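Local coordinates for putative lipoprotein YcdA (Bacillus subtilis subsp. subtilis str. 168, PDB 4R4G) that is of unknown function but is probably a membrane-anchored lipoprotein that joins an Ig-like domain to a mixed alpha-beta domain through a kinked helix, at residues K20-T25 and L39-N44; K106-N111 and F127-K132; L64-T69 and F100-G105. All coordinates share one frame; numbering follows the deposited sequence.

Contact 1 of 3, residues K20-T25 and L39-N44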
ATOM      1  N   LYS A  20       2.242  -2.327  27.503  1.00 82.38           N
ATOM      2  CA  LYS A  20       3.557  -2.626  26.958  1.00 84.39           C
ATOM      3  C   LYS A  20       3.862  -1.828  25.683  1.00 89.16           C
ATOM      4  O   LYS A  20       5.009  -1.413  25.522  1.00 92.93           O
ATOM      5  CB  LYS A  20       3.732  -4.138  26.732  1.00 87.47           C
ATOM      6  CG  LYS A  20       3.599  -4.946  28.025  1.00 96.49           C
ATOM      7  CD  LYS A  20       4.434  -6.229  28.006  1.00116.32           C
ATOM      8  CE  LYS A  20       4.701  -6.743  29.411  1.00129.39           C
ATOM      9  NZ  LYS A  20       5.370  -8.072  29.428  1.00138.48           N
ATOM     10  N   ASP A  21       2.877  -1.593  24.789  1.00 82.32           N
ATOM     11  CA  ASP A  21       3.108  -0.841  23.535  1.00 80.14           C
ATOM     12  C   ASP A  21       1.820  -0.171  23.007  1.00 77.91           C
ATOM     13  O   ASP A  21       0.728  -0.661  23.296  1.00 76.60           O
ATOM     14  CB  ASP A  21       3.682  -1.785  22.460  1.00 83.56           C
ATOM     15  CG  ASP A  21       4.211  -1.078  21.230  1.00104.78           C
ATOM     16  OD1 ASP A  21       5.286  -0.451  21.326  1.00109.52           O
ATOM     17  OD2 ASP A  21       3.530  -1.127  20.174  1.00112.63           O
ATOM     18  N   VAL A  22       1.946   0.949  22.243  1.00 70.99           N
ATOM     19  CA  VAL A  22       0.828   1.693  21.631  1.00 67.22           C
ATOM     20  C   VAL A  22       1.246   2.148  20.233  1.00 74.66           C
ATOM     21  O   VAL A  22       2.190   2.933  20.084  1.00 77.27           O
ATOM     22  CB  VAL A  22       0.304   2.895  22.472  1.00 69.17           C
ATOM     23  CG1 VAL A  22      -0.768   3.671  21.722  1.00 66.34           C
ATOM     24  CG2 VAL A  22      -0.240   2.447  23.827  1.00 69.23           C
ATOM     25  N   SER A  23       0.526   1.688  19.210  1.00 69.73           N
ATOM     26  CA  SER A  23       0.828   2.070  17.842  1.00 68.92           C
ATOM     27  C   SER A  23      -0.426   2.195  17.011  1.00 71.30           C
ATOM     28  O   SER A  23      -1.470   1.649  17.367  1.00 70.68           O
ATOM     29  CB  SER A  23       1.762   1.047  17.205  1.00 73.43           C
ATOM     30  OG  SER A  23       1.147  -0.223  17.105  1.00 82.79           O
ATOM     31  N   TYR A  24      -0.318   2.931  15.907  1.00 67.63           N
ATOM     32  CA  TYR A  24      -1.372   3.078  14.909  1.00 65.22           C
ATOM     33  C   TYR A  24      -1.189   1.991  13.873  1.00 68.26           C
ATOM     34  O   TYR A  24      -0.048   1.656  13.488  1.00 68.97           O
ATOM     35  CB  TYR A  24      -1.330   4.458  14.235  1.00 65.60           C
ATOM     36  CG  TYR A  24      -1.684   5.621  15.129  1.00 67.69           C
ATOM     37  CD1 TYR A  24      -2.992   5.809  15.575  1.00 68.27           C
ATOM     38  CD2 TYR A  24      -0.739   6.589  15.452  1.00 70.40           C
ATOM     39  CE1 TYR A  24      -3.337   6.911  16.359  1.00 69.05           C
ATOM     40  CE2 TYR A  24      -1.073   7.696  16.236  1.00 72.12           C
ATOM     41  CZ  TYR A  24      -2.374   7.848  16.693  1.00 75.29           C
ATOM     42  OH  TYR A  24      -2.716   8.931  17.459  1.00 72.30           O
ATOM     43  N   THR A  25      -2.304   1.408  13.447  1.00 62.37           N
ATOM     44  CA  THR A  25      -2.288   0.369  12.424  1.00 61.95           C
ATOM     45  C   THR A  25      -3.389   0.672  11.413  1.00 65.03           C
ATOM     46  O   THR A  25      -4.289   1.494  11.658  1.00 61.82           O
ATOM     47  CB  THR A  25      -2.431  -1.061  13.021  1.00 69.37           C
ATOM     48  OG1 THR A  25      -3.687  -1.206  13.703  1.00 68.75           O
ATOM     49  CG2 THR A  25      -1.265  -1.468  13.930  1.00 65.91           C
ATOM     50  N   LEU A  39      -7.872   5.066  11.703  1.00 70.67           N
ATOM     51  CA  LEU A  39      -6.824   4.093  11.961  1.00 68.04           C
ATOM     52  C   LEU A  39      -7.302   3.150  13.042  1.00 69.05           C
ATOM     53  O   LEU A  39      -8.421   3.292  13.557  1.00 68.81           O
ATOM     54  CB  LEU A  39      -5.513   4.786  12.376  1.00 68.26           C
ATOM     55  CG  LEU A  39      -4.837   5.675  11.330  1.00 73.76           C
ATOM     56  CD1 LEU A  39      -3.607   6.335  11.910  1.00 74.41           C
ATOM     57  CD2 LEU A  39      -4.436   4.866  10.076  1.00 76.03           C
ATOM     58  N   VAL A  40      -6.471   2.181  13.385  1.00 62.75           N
ATOM     59  CA  VAL A  40      -6.786   1.233  14.436  1.00 61.04           C
ATOM     60  C   VAL A  40      -5.680   1.366  15.455  1.00 65.71           C
ATOM     61  O   VAL A  40      -4.511   1.261  15.084  1.00 67.72           O
ATOM     62  CB  VAL A  40      -6.972  -0.210  13.887  1.00 63.84           C
ATOM     63  CG1 VAL A  40      -7.023  -1.244  15.015  1.00 64.05           C
ATOM     64  CG2 VAL A  40      -8.228  -0.295  13.026  1.00 62.86           C
ATOM     65  N   LEU A  41      -6.031   1.661  16.719  1.00 60.30           N
ATOM     66  CA  LEU A  41      -5.037   1.802  17.775  1.00 59.44           C
ATOM     67  C   LEU A  41      -4.750   0.423  18.352  1.00 65.39           C
ATOM     68  O   LEU A  41      -5.669  -0.250  18.827  1.00 64.31           O
ATOM     69  CB  LEU A  41      -5.524   2.789  18.846  1.00 58.60           C
ATOM     70  CG  LEU A  41      -4.532   3.183  19.942  1.00 62.92           C
ATOM     71  CD1 LEU A  41      -3.566   4.244  19.451  1.00 63.42           C
ATOM     72  CD2 LEU A  41      -5.261   3.675  21.154  1.00 61.11           C
ATOM     73  N   LYS A  42      -3.482  -0.027  18.235  1.00 63.34           N
ATOM     74  CA  LYS A  42      -3.032  -1.333  18.737  1.00 63.93           C
ATOM     75  C   LYS A  42      -2.333  -1.094  20.062  1.00 68.36           C
ATOM     76  O   LYS A  42      -1.263  -0.475  20.104  1.00 70.45           O
ATOM     77  CB  LYS A  42      -2.121  -2.042  17.705  1.00 66.90           C
ATOM     78  CG  LYS A  42      -1.682  -3.463  18.057  1.00 72.03           C
ATOM     79  CD  LYS A  42      -0.911  -4.074  16.904  1.00 70.89           C
ATOM     80  CE  LYS A  42       0.003  -5.202  17.307  1.00 90.57           C
ATOM     81  NZ  LYS A  42       0.419  -6.020  16.129  1.00102.65           N
ATOM     82  N   VAL A  43      -2.976  -1.532  21.147  1.00 62.49           N
ATOM     83  CA  VAL A  43      -2.496  -1.392  22.524  1.00 61.47           C
ATOM     84  C   VAL A  43      -2.132  -2.795  23.045  1.00 66.59           C
ATOM     85  O   VAL A  43      -3.023  -3.626  23.207  1.00 66.23           O
ATOM     86  CB  VAL A  43      -3.532  -0.670  23.439  1.00 61.90           C
ATOM     87  CG1 VAL A  43      -2.943  -0.337  24.804  1.00 62.28           C
ATOM     88  CG2 VAL A  43      -4.080   0.591  22.776  1.00 60.13           C
ATOM     89  N   ASN A  44      -0.823  -3.070  23.240  1.00 64.17           N
ATOM     90  CA  ASN A  44      -0.363  -4.349  23.788  1.00 66.16           C
ATOM     91  C   ASN A  44      -0.367  -4.197  25.285  1.00 70.77           C
ATOM     92  O   ASN A  44       0.249  -3.264  25.800  1.00 71.34           O
ATOM     93  CB  ASN A  44       1.031  -4.777  23.258  1.00 68.92           C
ATOM     94  CG  ASN A  44       1.442  -6.163  23.722  1.00 87.71           C
ATOM     95  OD1 ASN A  44       1.983  -6.367  24.820  1.00 81.15           O
ATOM     96  ND2 ASN A  44       1.136  -7.160  22.921  1.00 80.77           N
TER
HETATM   97  O   HOH W   1       1.082  -2.318  19.367  1.00 65.30           O
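V22 and L41 make the closest apolar meeting between strands 20-25 and 39-44, an antiparallel pair that illustrates how one hydrogen-bonded backbone can carry a packed face and a wetter one. On the packed face V22 CG1, anti to the backbone N (chi1 175°), lies 3.6 Å from L41 CD1. V22 CG2 runs alongside V43 CG1 at 4.0 Å, while the side chains of Y24 and L39 cross at about a right angle, CD1 to CD1 at 3.8 Å.

The other face is looser where D21, S23, K42 and N44 lie. A water donates to D21 OD2 and K42 O and accepts from S23 OG, and the extended K42 chain leads away from the pair. At the far end K20 N and D21 N both reach N44 O from the same face of its carbonyl plane, at 2.8 and 3.3 Å, which makes a classic beta bulge. At this face's other end T25 and V40 pack closely: T25 OG1 meets V40 O at 2.9 Å from 47° above the carbonyl plane, whereas T25 N approaches that oxygen in the plane. T25 CG2 rests 3.9 Å from K42 CB. An alanine here would probably leave V40 O with T25 N as its one donor in the pair and open a gap beside K42.

Helix 134-141 packs on V22 and Y24, and Y24 OH bonds to G105 N and G131 O. Strand 93-102 flanks strand 39-48, supplying E95 to K20 NZ and N97 to N44 ND2, and strand 107-112 lies against L41 and V43.

Contact 2 of 3, residues K106-N111 and F127-K132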
ATOM      1  N   LYS A 106      -5.565  11.770  18.666  1.00 67.05           N
ATOM      2  CA  LYS A 106      -6.486  12.314  19.655  1.00 65.99           C
ATOM      3  C   LYS A 106      -6.060  11.905  21.078  1.00 66.49           C
ATOM      4  O   LYS A 106      -4.976  11.329  21.265  1.00 64.54           O
ATOM      5  CB  LYS A 106      -7.939  11.916  19.350  1.00 66.54           C
ATOM      6  CG  LYS A 106      -8.482  12.417  17.998  1.00 78.62           C
ATOM      7  CD  LYS A 106      -8.477  13.947  17.779  1.00 83.91           C
ATOM      8  CE  LYS A 106      -9.082  14.363  16.445  1.00 92.94           C
ATOM      9  NZ  LYS A 106      -8.920  15.829  16.172  1.00108.66           N
ATOM     10  N   GLN A 107      -6.874  12.271  22.079  1.00 61.81           N
ATOM     11  CA  GLN A 107      -6.593  11.934  23.472  1.00 61.41           C
ATOM     12  C   GLN A 107      -7.425  10.728  23.859  1.00 64.62           C
ATOM     13  O   GLN A 107      -8.652  10.808  23.915  1.00 64.16           O
ATOM     14  CB  GLN A 107      -6.826  13.133  24.400  1.00 64.07           C
ATOM     15  CG  GLN A 107      -5.875  14.306  24.126  1.00 68.27           C
ATOM     16  CD  GLN A 107      -4.421  13.885  24.021  1.00 87.53           C
ATOM     17  OE1 GLN A 107      -3.854  13.277  24.940  1.00 84.55           O
ATOM     18  NE2 GLN A 107      -3.793  14.176  22.879  1.00 77.75           N
ATOM     19  N   TYR A 108      -6.761   9.584  24.033  1.00 60.98           N
ATOM     20  CA  TYR A 108      -7.453   8.343  24.351  1.00 59.41           C
ATOM     21  C   TYR A 108      -7.377   8.031  25.836  1.00 64.04           C
ATOM     22  O   TYR A 108      -6.577   8.612  26.577  1.00 65.81           O
ATOM     23  CB  TYR A 108      -6.935   7.158  23.499  1.00 59.94           C
ATOM     24  CG  TYR A 108      -6.692   7.539  22.048  1.00 61.80           C
ATOM     25  CD1 TYR A 108      -7.752   7.888  21.207  1.00 63.30           C
ATOM     26  CD2 TYR A 108      -5.401   7.595  21.527  1.00 62.64           C
ATOM     27  CE1 TYR A 108      -7.529   8.293  19.891  1.00 64.62           C
ATOM     28  CE2 TYR A 108      -5.169   7.974  20.202  1.00 63.20           C
ATOM     29  CZ  TYR A 108      -6.237   8.323  19.390  1.00 69.38           C
ATOM     30  OH  TYR A 108      -6.011   8.716  18.096  1.00 70.88           O
ATOM     31  N   GLU A 109      -8.311   7.186  26.272  1.00 58.19           N
ATOM     32  CA  GLU A 109      -8.429   6.696  27.612  1.00 56.38           C
ATOM     33  C   GLU A 109      -8.808   5.244  27.523  1.00 59.21           C
ATOM     34  O   GLU A 109      -9.837   4.915  26.942  1.00 58.31           O
ATOM     35  CB  GLU A 109      -9.424   7.511  28.425  1.00 58.03           C
ATOM     36  CG  GLU A 109      -9.546   7.014  29.857  1.00 73.84           C
ATOM     37  CD  GLU A 109     -10.296   7.898  30.833  1.00 95.21           C
ATOM     38  OE1 GLU A 109      -9.715   8.914  31.287  1.00 86.74           O
ATOM     39  OE2 GLU A 109     -11.431   7.522  31.208  1.00 89.82           O
ATOM     40  N   LEU A 110      -7.926   4.367  28.030  1.00 55.82           N
ATOM     41  CA  LEU A 110      -8.143   2.936  28.076  1.00 54.96           C
ATOM     42  C   LEU A 110      -8.606   2.585  29.467  1.00 60.86           C
ATOM     43  O   LEU A 110      -7.934   2.960  30.429  1.00 63.38           O
ATOM     44  CB  LEU A 110      -6.858   2.171  27.705  1.00 55.48           C
ATOM     45  CG  LEU A 110      -6.944   0.640  27.682  1.00 59.21           C
ATOM     46  CD1 LEU A 110      -7.606   0.156  26.431  1.00 57.49           C
ATOM     47  CD2 LEU A 110      -5.571   0.025  27.759  1.00 62.68           C
ATOM     48  N   ASN A 111      -9.765   1.900  29.579  1.00 55.42           N
ATOM     49  CA  ASN A 111     -10.296   1.461  30.877  0.50 54.55           C
ATOM     50  C   ASN A 111     -10.340  -0.044  30.906  1.00 58.98           C
ATOM     51  O   ASN A 111     -10.667  -0.670  29.902  1.00 58.51           O
ATOM     52  CB  ASN A 111     -11.685   2.048  31.215  0.50 51.65           C
ATOM     53  CG  ASN A 111     -12.201   1.673  32.618  0.50 64.72           C
ATOM     54  OD1 ASN A 111     -11.695   2.145  33.653  0.50 53.67           O
ATOM     55  ND2 ASN A 111     -13.198   0.787  32.691  0.50 49.68           N
ATOM     56  N   PHE A 127      -6.182   4.385  31.952  1.00 63.67           N
ATOM     57  CA  PHE A 127      -4.941   4.978  31.433  1.00 65.19           C
ATOM     58  C   PHE A 127      -5.224   6.039  30.382  1.00 68.25           C
ATOM     59  O   PHE A 127      -6.113   5.864  29.559  1.00 66.16           O
ATOM     60  CB  PHE A 127      -4.018   3.923  30.794  1.00 67.50           C
ATOM     61  CG  PHE A 127      -3.696   2.719  31.642  1.00 71.13           C
ATOM     62  CD1 PHE A 127      -4.557   1.624  31.684  1.00 73.49           C
ATOM     63  CD2 PHE A 127      -2.497   2.644  32.342  1.00 76.99           C
ATOM     64  CE1 PHE A 127      -4.249   0.499  32.458  1.00 76.40           C
ATOM     65  CE2 PHE A 127      -2.192   1.517  33.126  1.00 81.60           C
ATOM     66  CZ  PHE A 127      -3.070   0.452  33.178  1.00 78.22           C
ATOM     67  N   LYS A 128      -4.431   7.107  30.370  1.00 65.68           N
ATOM     68  CA  LYS A 128      -4.520   8.125  29.339  1.00 64.18           C
ATOM     69  C   LYS A 128      -3.433   7.841  28.322  1.00 69.95           C
ATOM     70  O   LYS A 128      -2.317   7.446  28.693  1.00 71.75           O
ATOM     71  CB  LYS A 128      -4.405   9.535  29.918  1.00 66.90           C
ATOM     72  CG  LYS A 128      -5.539   9.872  30.873  1.00 61.24           C
ATOM     73  CD  LYS A 128      -5.471  11.282  31.341  1.00 60.74           C
ATOM     74  CE  LYS A 128      -6.588  11.631  32.304  1.00 69.90           C
ATOM     75  NZ  LYS A 128      -6.353  12.980  32.897  1.00 77.01           N
ATOM     76  N   ILE A 129      -3.794   7.935  27.029  1.00 64.59           N
ATOM     77  CA  ILE A 129      -2.903   7.727  25.890  1.00 63.38           C
ATOM     78  C   ILE A 129      -2.899   9.008  25.049  1.00 72.01           C
ATOM     79  O   ILE A 129      -3.963   9.423  24.578  1.00 70.53           O
ATOM     80  CB  ILE A 129      -3.350   6.494  25.076  1.00 62.10           C
ATOM     81  CG1 ILE A 129      -3.183   5.197  25.894  1.00 60.57           C
ATOM     82  CG2 ILE A 129      -2.635   6.429  23.733  1.00 60.42           C
ATOM     83  CD1 ILE A 129      -3.912   3.959  25.340  1.00 54.85           C
ATOM     84  N   ASP A 130      -1.727   9.659  24.900  1.00 73.23           N
ATOM     85  CA  ASP A 130      -1.629  10.849  24.054  1.00 74.85           C
ATOM     86  C   ASP A 130      -1.354  10.410  22.616  1.00 77.83           C
ATOM     87  O   ASP A 130      -0.274   9.910  22.324  1.00 77.45           O
ATOM     88  CB  ASP A 130      -0.553  11.831  24.546  1.00 80.23           C
ATOM     89  CG  ASP A 130      -0.393  13.073  23.677  1.00 92.37           C
ATOM     90  OD1 ASP A 130      -1.212  13.266  22.749  1.00 89.56           O
ATOM     91  OD2 ASP A 130       0.543  13.860  23.934  1.00105.15           O
ATOM     92  N   GLY A 131      -2.338  10.590  21.744  1.00 74.07           N
ATOM     93  CA  GLY A 131      -2.214  10.209  20.346  1.00 73.91           C
ATOM     94  C   GLY A 131      -1.301  11.119  19.551  1.00 83.50           C
ATOM     95  O   GLY A 131      -0.833  10.733  18.474  1.00 83.58           O
ATOM     96  N   LYS A 132      -1.070  12.355  20.070  1.00 83.63           N
ATOM     97  CA  LYS A 132      -0.203  13.368  19.466  1.00 85.85           C
ATOM     98  C   LYS A 132       1.259  13.182  19.933  1.00 93.94           C
ATOM     99  O   LYS A 132       2.109  13.997  19.575  1.00 97.48           O
ATOM    100  CB  LYS A 132      -0.711  14.799  19.751  1.00 89.23           C
ATOM    101  CG  LYS A 132      -1.566  15.365  18.617  1.00 97.26           C
ATOM    102  CD  LYS A 132      -1.570  16.891  18.602  1.00113.40           C
ATOM    103  CE  LYS A 132      -1.553  17.467  17.195  1.00129.86           C
ATOM    104  NZ  LYS A 132      -1.149  18.908  17.171  1.00138.45           N
TER
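Y108 and I129 form one of two hydrogen-bonded pairs of the antiparallel strands, a worked case of backbone, apolar and polar contacts sharing one short interface. The backbone contribution comes first: Y108 and I129 exchange N-H...O bonds in both directions, as do L110 and F127, and G131 N extends the series to K106 O at 2.8 Å. Between the two mutually bonded pairs stand E109 and K128, and E109 CA directs its C-H at F127 O.

Apolar contacts gather on the face of Y108, L110, F127 and I129. I129 CG2 meets the edge of the Y108 ring, near its plane, 3.7 Å from CD2. Farther along, I129 CD1 approaches L110 CB at 4.2 Å.

Polar side chains meet on the other face. The Q107 chain bends at CD (chi2 -48°) and lies beside D130, with NE2 2.7 Å from OD1 in a nearly straight bond. K132 N grips the same OD1 at 2.8 Å from the opposite face of the carboxylate, so two donors probably hold this group against rotation. On the apolar side, by contrast, the hydroxyl of Y108 takes the N-H of K106 and is bonded in turn to D103 O.

The bond from K132 N to D130 OD1 defines an Asx turn, here ending an outermost strand of one sheet in the Ig-like beta-sandwich, as the chain turns toward helix 134-141.

Contact 3 of 3, residues L64-T69 and F100-G105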
ATOM      1  N   LEU A  64     -12.150   1.794  25.010  1.00 55.69           N
ATOM      2  CA  LEU A  64     -11.367   2.977  24.725  1.00 55.75           C
ATOM      3  C   LEU A  64     -12.271   4.138  24.459  1.00 60.74           C
ATOM      4  O   LEU A  64     -13.266   4.000  23.747  1.00 61.36           O
ATOM      5  CB  LEU A  64     -10.428   2.766  23.520  1.00 55.67           C
ATOM      6  CG  LEU A  64      -9.323   3.800  23.365  1.00 59.49           C
ATOM      7  CD1 LEU A  64      -8.051   3.326  23.999  1.00 60.68           C
ATOM      8  CD2 LEU A  64      -9.070   4.068  21.968  1.00 60.43           C
ATOM      9  N   TYR A  65     -11.898   5.295  24.985  1.00 57.42           N
ATOM     10  CA  TYR A  65     -12.572   6.553  24.743  1.00 56.42           C
ATOM     11  C   TYR A  65     -11.634   7.447  23.994  1.00 62.27           C
ATOM     12  O   TYR A  65     -10.442   7.474  24.290  1.00 62.05           O
ATOM     13  CB  TYR A  65     -13.033   7.216  26.049  1.00 57.32           C
ATOM     14  CG  TYR A  65     -14.256   6.554  26.655  1.00 59.73           C
ATOM     15  CD1 TYR A  65     -14.143   5.388  27.410  1.00 61.58           C
ATOM     16  CD2 TYR A  65     -15.523   7.100  26.489  1.00 61.34           C
ATOM     17  CE1 TYR A  65     -15.267   4.772  27.964  1.00 63.65           C
ATOM     18  CE2 TYR A  65     -16.659   6.458  26.982  1.00 62.33           C
ATOM     19  CZ  TYR A  65     -16.527   5.304  27.733  1.00 73.11           C
ATOM     20  OH  TYR A  65     -17.649   4.725  28.288  1.00 78.87           O
ATOM     21  N   GLN A  66     -12.162   8.145  22.986  1.00 59.76           N
ATOM     22  CA  GLN A  66     -11.481   9.184  22.233  1.00 60.63           C
ATOM     23  C   GLN A  66     -12.197  10.433  22.608  1.00 66.79           C
ATOM     24  O   GLN A  66     -13.409  10.536  22.370  1.00 68.52           O
ATOM     25  CB  GLN A  66     -11.540   8.899  20.748  1.00 62.04           C
ATOM     26  CG  GLN A  66     -10.807   9.902  19.925  1.00 64.14           C
ATOM     27  CD  GLN A  66     -11.097   9.635  18.500  1.00 70.29           C
ATOM     28  OE1 GLN A  66     -10.396   8.870  17.843  1.00 67.11           O
ATOM     29  NE2 GLN A  66     -12.178  10.219  18.022  1.00 61.51           N
ATOM     30  N   GLY A  67     -11.505  11.315  23.314  1.00 62.80           N
ATOM     31  CA  GLY A  67     -12.136  12.485  23.899  1.00 63.36           C
ATOM     32  C   GLY A  67     -13.048  11.948  24.977  1.00 67.49           C
ATOM     33  O   GLY A  67     -12.597  11.176  25.846  1.00 66.48           O
ATOM     34  N   ASP A  68     -14.355  12.263  24.853  1.00 64.22           N
ATOM     35  CA  ASP A  68     -15.392  11.764  25.765  1.00 62.89           C
ATOM     36  C   ASP A  68     -16.245  10.679  25.091  1.00 67.60           C
ATOM     37  O   ASP A  68     -17.174  10.191  25.698  1.00 69.48           O
ATOM     38  CB  ASP A  68     -16.296  12.912  26.262  1.00 65.62           C
ATOM     39  CG  ASP A  68     -15.634  13.904  27.199  1.00 78.71           C
ATOM     40  OD1 ASP A  68     -14.601  13.550  27.807  1.00 79.75           O
ATOM     41  OD2 ASP A  68     -16.177  15.016  27.364  1.00 85.26           O
ATOM     42  N   THR A  69     -15.936  10.303  23.854  1.00 64.80           N
ATOM     43  CA  THR A  69     -16.699   9.333  23.055  1.00 63.86           C
ATOM     44  C   THR A  69     -16.090   7.938  23.107  1.00 65.29           C
ATOM     45  O   THR A  69     -14.898   7.770  22.838  1.00 64.22           O
ATOM     46  CB  THR A  69     -16.759   9.814  21.573  1.00 70.69           C
ATOM     47  OG1 THR A  69     -17.236  11.164  21.515  1.00 74.60           O
ATOM     48  CG2 THR A  69     -17.610   8.911  20.679  1.00 65.85           C
ATOM     49  N   PHE A 100      -8.744  -0.760  18.536  1.00 52.58           N
ATOM     50  CA  PHE A 100      -9.831   0.195  18.632  1.00 52.34           C
ATOM     51  C   PHE A 100      -9.829   1.137  17.465  1.00 59.77           C
ATOM     52  O   PHE A 100      -8.775   1.632  17.084  1.00 59.61           O
ATOM     53  CB  PHE A 100      -9.732   0.999  19.937  1.00 53.34           C
ATOM     54  CG  PHE A 100      -9.805   0.170  21.195  1.00 55.01           C
ATOM     55  CD1 PHE A 100     -11.028  -0.255  21.698  1.00 58.04           C
ATOM     56  CD2 PHE A 100      -8.649  -0.177  21.887  1.00 57.68           C
ATOM     57  CE1 PHE A 100     -11.095  -1.033  22.853  1.00 59.22           C
ATOM     58  CE2 PHE A 100      -8.717  -0.940  23.053  1.00 60.59           C
ATOM     59  CZ  PHE A 100      -9.937  -1.380  23.517  1.00 58.51           C
ATOM     60  N   VAL A 101     -11.018   1.409  16.925  1.00 58.63           N
ATOM     61  CA  VAL A 101     -11.215   2.320  15.803  1.00 60.24           C
ATOM     62  C   VAL A 101     -11.079   3.741  16.347  1.00 66.11           C
ATOM     63  O   VAL A 101     -11.860   4.135  17.213  1.00 65.74           O
ATOM     64  CB  VAL A 101     -12.591   2.074  15.119  1.00 64.51           C
ATOM     65  CG1 VAL A 101     -12.769   2.964  13.906  1.00 63.62           C
ATOM     66  CG2 VAL A 101     -12.782   0.607  14.759  1.00 64.66           C
ATOM     67  N   VAL A 102     -10.084   4.488  15.841  1.00 63.67           N
ATOM     68  CA  VAL A 102      -9.733   5.848  16.274  1.00 63.61           C
ATOM     69  C   VAL A 102      -9.413   6.793  15.102  1.00 67.54           C
ATOM     70  O   VAL A 102      -8.950   6.374  14.040  1.00 66.00           O
ATOM     71  CB  VAL A 102      -8.504   5.836  17.248  1.00 66.94           C
ATOM     72  CG1 VAL A 102      -8.837   5.165  18.569  1.00 66.26           C
ATOM     73  CG2 VAL A 102      -7.252   5.207  16.610  1.00 66.21           C
ATOM     74  N   ASP A 103      -9.598   8.084  15.364  1.00 64.69           N
ATOM     75  CA  ASP A 103      -9.202   9.211  14.534  1.00 64.46           C
ATOM     76  C   ASP A 103      -7.793   9.585  15.044  1.00 70.42           C
ATOM     77  O   ASP A 103      -7.624   9.823  16.237  1.00 71.98           O
ATOM     78  CB  ASP A 103     -10.230  10.354  14.659  1.00 66.48           C
ATOM     79  CG  ASP A 103     -11.623   9.983  14.169  1.00 77.55           C
ATOM     80  OD1 ASP A 103     -11.800   9.845  12.946  1.00 81.22           O
ATOM     81  OD2 ASP A 103     -12.552   9.886  15.008  1.00 80.86           O
ATOM     82  N   LYS A 104      -6.771   9.488  14.181  1.00 67.31           N
ATOM     83  CA  LYS A 104      -5.342   9.718  14.479  1.00 67.01           C
ATOM     84  C   LYS A 104      -5.108  11.004  15.274  1.00 70.30           C
ATOM     85  O   LYS A 104      -5.724  12.037  14.980  1.00 68.77           O
ATOM     86  CB  LYS A 104      -4.537   9.768  13.146  1.00 68.70           C
ATOM     87  CG  LYS A 104      -2.997   9.882  13.238  1.00 75.40           C
ATOM     88  CD  LYS A 104      -2.411  10.323  11.871  1.00 90.23           C
ATOM     89  CE  LYS A 104      -0.924  10.629  11.871  1.00104.89           C
ATOM     90  NZ  LYS A 104      -0.423  11.060  10.532  1.00106.83           N
ATOM     91  N   GLY A 105      -4.199  10.906  16.247  1.00 67.11           N
ATOM     92  CA  GLY A 105      -3.721  12.014  17.061  1.00 68.55           C
ATOM     93  C   GLY A 105      -4.692  12.598  18.061  1.00 73.79           C
ATOM     94  O   GLY A 105      -4.627  13.798  18.329  1.00 76.72           O
TER
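The backbones carrying L64 and F100 run almost parallel, 2° between strands 64-66 and 100-102, yet their axes stay 8.4 Å apart. This is the spacing of facing layers rather than of neighbours within a sheet, so no backbone-to-backbone bond joins the segments and side chains span the gap. Beyond strand 64-66 a type II' turn from Q66 to T69 reverses the chain.

L64 supplies the apolar half of the contact. Its CB sits over one face of the F100 ring, 3.6 Å from the centroid, in a CH-pi contact. Its CD2 reaches V102 CG1 at 3.6 Å, the side chains crossing at about a right angle.

Q66 provides the polar half. With CG anti to the backbone N (chi1 -178°) and the chain extended beyond, the amide stretches across to D103. OE1 accepts from D103 N at 2.7 Å, in the carbonyl plane, while NE2 donates to the anti lone pair of D103 OD2 at 3.1 Å; amide and carboxylate planes are 48° apart.

Since each end of the amide has its own partner atom on D103, its orientation is probably fixed: turned over, it would set NE2 against a backbone N-H and OE1 against a carboxylate oxygen.

Contacts 1 and 2 each hold neighbouring strands within one sheet of the Ig-like domain, whereas contact 3 spans the two sheets. Backbone bonding therefore dominates the first two, and bonds made by a side-chain amide the third. Contact 3 is the buried one; contacts 1 and 2 each turn an apolar face to the sandwich interior and a more polar face outward. The apolar faces meet: V22 packs on I129, and L41 lies against Y108. Strand 39-48 pairs with strand 93-102, tying contact 1 to contact 3, and strand 62-66 pairs with strand 107-112, tying contact 3 to contact 2. Tyrosine hydroxyls from contacts 1 and 2 anchor the loop that follows strand 93-102.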